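Local coordinates for protein glycerophosphoryl diester phosphodiesterase (Agrobacterium tumefaciens str. C58, PDB 3KS6) that belongs to the glycerophosphoryl diester phosphodiesterase family, has a TIM-barrel fold and carries a bound magnesium ion, at residues I185-D190 / L205-W210. Residues are numbered along the deposited sequence; the frame is centred on the assembly and turned at random.
Sequences IGVHID and LDFGCW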
ATOM      1  N   ILE A 185      -2.795 -11.354   5.587  1.00 17.45           N
ATOM      2  CA  ILE A 185      -1.383 -11.054   5.321  1.00 17.74           C
ATOM      3  C   ILE A 185      -1.199 -10.777   3.844  1.00 18.05           C
ATOM      4  O   ILE A 185      -2.007 -11.218   3.000  1.00 17.95           O
ATOM      5  CB  ILE A 185      -0.384 -12.173   5.797  1.00 19.45           C
ATOM      6  CG1 ILE A 185      -0.511 -13.429   4.933  1.00 19.01           C
ATOM      7  CG2 ILE A 185      -0.624 -12.489   7.258  1.00 17.26           C
ATOM      8  CD1 ILE A 185       0.491 -14.557   5.250  1.00 17.93           C
ATOM      9  N   GLY A 186      -0.130 -10.060   3.514  1.00 15.22           N
ATOM     10  CA  GLY A 186       0.260  -9.843   2.127  1.00 17.24           C
ATOM     11  C   GLY A 186       1.713 -10.266   2.007  1.00 17.24           C
ATOM     12  O   GLY A 186       2.522  -9.842   2.816  1.00 18.38           O
ATOM     13  N   VAL A 187       2.007 -11.143   1.048  1.00 17.64           N
ATOM     14  CA  VAL A 187       3.367 -11.587   0.766  1.00 17.92           C
ATOM     15  C   VAL A 187       3.812 -11.112  -0.623  1.00 19.13           C
ATOM     16  O   VAL A 187       2.971 -10.905  -1.547  1.00 17.47           O
ATOM     17  CB  VAL A 187       3.512 -13.169   0.886  1.00 18.97           C
ATOM     18  CG1 VAL A 187       2.944 -13.676   2.237  1.00 14.52           C
ATOM     19  CG2 VAL A 187       2.830 -13.921  -0.278  1.00 15.87           C
ATOM     20  N   HIS A 188       5.142 -10.971  -0.806  1.00 16.20           N
ATOM     21  CA  HIS A 188       5.718 -10.707  -2.131  1.00 17.20           C
ATOM     22  C   HIS A 188       5.242 -11.800  -3.089  1.00 16.09           C
ATOM     23  O   HIS A 188       5.299 -12.978  -2.761  1.00 17.84           O
ATOM     24  CB  HIS A 188       7.235 -10.743  -2.059  1.00 16.71           C
ATOM     25  CG  HIS A 188       7.936 -10.170  -3.257  1.00 17.40           C
ATOM     26  ND1 HIS A 188       7.852 -10.718  -4.525  1.00 20.51           N
ATOM     27  CD2 HIS A 188       8.736  -9.091  -3.370  1.00 20.80           C
ATOM     28  CE1 HIS A 188       8.561  -9.982  -5.366  1.00 21.00           C
ATOM     29  NE2 HIS A 188       9.113  -8.994  -4.691  1.00 22.15           N
ATOM     30  N   ILE A 189       4.799 -11.410  -4.282  1.00 17.53           N
ATOM     31  CA  ILE A 189       4.273 -12.365  -5.264  1.00 17.34           C
ATOM     32  C   ILE A 189       5.248 -13.503  -5.547  1.00 18.09           C
ATOM     33  O   ILE A 189       4.846 -14.640  -5.746  1.00 20.36           O
ATOM     34  CB  ILE A 189       3.880 -11.614  -6.607  1.00 16.85           C
ATOM     35  CG1 ILE A 189       3.154 -12.537  -7.597  1.00 22.11           C
ATOM     36  CG2 ILE A 189       5.088 -10.939  -7.249  1.00 16.55           C
ATOM     37  CD1 ILE A 189       1.984 -13.259  -7.028  1.00 16.57           C
ATOM     38  N   ASP A 190       6.543 -13.202  -5.575  1.00 17.47           N
ATOM     39  CA  ASP A 190       7.553 -14.233  -5.868  1.00 18.99           C
ATOM     40  C   ASP A 190       7.696 -15.276  -4.756  1.00 21.99           C
ATOM     41  O   ASP A 190       8.308 -16.299  -4.998  1.00 23.32           O
ATOM     42  CB  ASP A 190       8.928 -13.623  -6.197  1.00 18.41           C
ATOM     43  CG  ASP A 190       8.948 -12.824  -7.507  1.00 22.06           C
ATOM     44  OD1 ASP A 190       8.049 -13.004  -8.365  1.00 24.06           O
ATOM     45  OD2 ASP A 190       9.893 -12.024  -7.644  1.00 25.65           O
ATOM     46  N   LEU A 205      -7.213 -16.992   7.614  1.00 16.97           N
ATOM     47  CA  LEU A 205      -6.668 -15.713   7.215  1.00 18.37           C
ATOM     48  C   LEU A 205      -6.860 -15.438   5.754  1.00 19.26           C
ATOM     49  O   LEU A 205      -6.817 -16.373   4.934  1.00 20.71           O
ATOM     50  CB  LEU A 205      -5.157 -15.698   7.488  1.00 17.27           C
ATOM     51  CG  LEU A 205      -4.641 -15.903   8.919  1.00 21.42           C
ATOM     52  CD1 LEU A 205      -3.132 -15.959   8.881  1.00 21.79           C
ATOM     53  CD2 LEU A 205      -5.155 -14.821   9.869  1.00 25.09           C
ATOM     54  N   ASP A 206      -7.048 -14.172   5.396  1.00 17.89           N
ATOM     55  CA  ASP A 206      -7.112 -13.820   3.979  1.00 18.57           C
ATOM     56  C   ASP A 206      -5.686 -13.731   3.435  1.00 20.59           C
ATOM     57  O   ASP A 206      -4.740 -13.488   4.175  1.00 18.21           O
ATOM     58  CB  ASP A 206      -7.810 -12.483   3.729  1.00 19.36           C
ATOM     59  CG  ASP A 206      -9.328 -12.566   3.833  1.00 25.78           C
ATOM     60  OD1 ASP A 206      -9.873 -13.677   3.824  1.00 26.03           O
ATOM     61  OD2 ASP A 206      -9.965 -11.498   3.928  1.00 24.31           O
ATOM     62  N   PHE A 207      -5.548 -13.930   2.130  1.00 19.28           N
ATOM     63  CA  PHE A 207      -4.234 -14.035   1.491  1.00 19.85           C
ATOM     64  C   PHE A 207      -4.156 -13.174   0.250  1.00 19.58           C
ATOM     65  O   PHE A 207      -4.888 -13.388  -0.711  1.00 19.34           O
ATOM     66  CB  PHE A 207      -3.934 -15.508   1.092  1.00 19.38           C
ATOM     67  CG  PHE A 207      -2.545 -15.709   0.468  1.00 19.92           C
ATOM     68  CD1 PHE A 207      -1.407 -15.850   1.277  1.00 17.88           C
ATOM     69  CD2 PHE A 207      -2.386 -15.760  -0.901  1.00 18.42           C
ATOM     70  CE1 PHE A 207      -0.153 -16.023   0.727  1.00 20.56           C
ATOM     71  CE2 PHE A 207      -1.114 -15.938  -1.471  1.00 21.86           C
ATOM     72  CZ  PHE A 207      -0.001 -16.047  -0.658  1.00 21.94           C
ATOM     73  N   GLY A 208      -3.212 -12.247   0.243  1.00 17.23           N
ATOM     74  CA  GLY A 208      -2.938 -11.433  -0.916  1.00 18.69           C
ATOM     75  C   GLY A 208      -1.455 -11.201  -1.160  1.00 19.88           C
ATOM     76  O   GLY A 208      -0.603 -11.705  -0.416  1.00 16.63           O
ATOM     77  N   CYS A 209      -1.149 -10.435  -2.203  1.00 18.49           N
ATOM     78  CA  CYS A 209       0.229 -10.243  -2.619  1.00 16.70           C
ATOM     79  C   CYS A 209       0.596  -8.803  -2.929  1.00 17.45           C
ATOM     80  O   CYS A 209      -0.256  -7.890  -3.005  1.00 20.28           O
ATOM     81  CB  CYS A 209       0.577 -11.157  -3.819  1.00 19.22           C
ATOM     82  SG  CYS A 209       0.229 -12.889  -3.542  1.00 20.87           S
ATOM     83  N   TRP A 210       1.895  -8.582  -3.061  1.00 17.60           N
ATOM     84  CA  TRP A 210       2.444  -7.291  -3.451  1.00 16.57           C
ATOM     85  C   TRP A 210       3.670  -7.519  -4.350  1.00 19.49           C
ATOM     86  O   TRP A 210       4.154  -8.656  -4.518  1.00 19.27           O
ATOM     87  CB  TRP A 210       2.759  -6.384  -2.240  1.00 18.46           C
ATOM     88  CG  TRP A 210       3.484  -7.046  -1.118  1.00 16.49           C
ATOM     89  CD1 TRP A 210       2.941  -7.739  -0.118  1.00 17.58           C
ATOM     90  CD2 TRP A 210       4.908  -7.047  -0.895  1.00 17.82           C
ATOM     91  NE1 TRP A 210       3.928  -8.209   0.732  1.00 17.39           N
ATOM     92  CE2 TRP A 210       5.142  -7.776   0.278  1.00 18.26           C
ATOM     93  CE3 TRP A 210       6.003  -6.480  -1.562  1.00 18.83           C
ATOM     94  CZ2 TRP A 210       6.423  -7.997   0.768  1.00 14.94           C
ATOM     95  CZ3 TRP A 210       7.261  -6.681  -1.067  1.00 19.18           C
ATOM     96  CH2 TRP A 210       7.468  -7.432   0.089  1.00 19.70           C
TER
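Ile185 to His188 pair in parallel with Phe207 to Trp210, as two neighbouring strands of the TIM barrel. Five backbone hydrogen bonds join the segments. They run from Ile185 N to Asp206 O at one end to Ile189 N and Trp210 O, 2.8 Å apart, at the other.

Trp210 adds a side-chain bond. Its NE1 donates to Gly186 O over 3.0 Å. The oxygen lies in the indole plane, but NE1 sits above the carbonyl plane, 67° out of it. Trp210 CG stands between its own backbone N and carbonyl carbon (chi1 46°), which starts the indole back over the partner strand. One indole face then covers Val187 C and His188 N. His188 CB makes a CH-pi contact with the same indole, 4.0 Å from the centroid of the six-membered ring. The imidazole turns an edge to the indole face in an offset edge-to-face pair, with the planes at 64°. His188 CD2 comes 3.6 Å from Trp210 CZ3. Asp190 N bonds to His188 ND1 in the imidazole plane and probably steadies that ring.

On the sheet face of Ile185, Val187, Phe207 and Cys209 the contacts are apolar. Val187 CG2 meets Phe207 CZ at 3.6 Å, the side chains crossing at about a right angle. Just past the strand, Ile189 CD1 touches Cys209 SG at 3.9 Å.

Helix 194-202 links the strands in a beta-alpha-beta unit and packs on Ile185 and Phe207. Strands 156-160 and 228-231 flank the pair, and Pro162 of helix 162-179 touches His188 and Trp210.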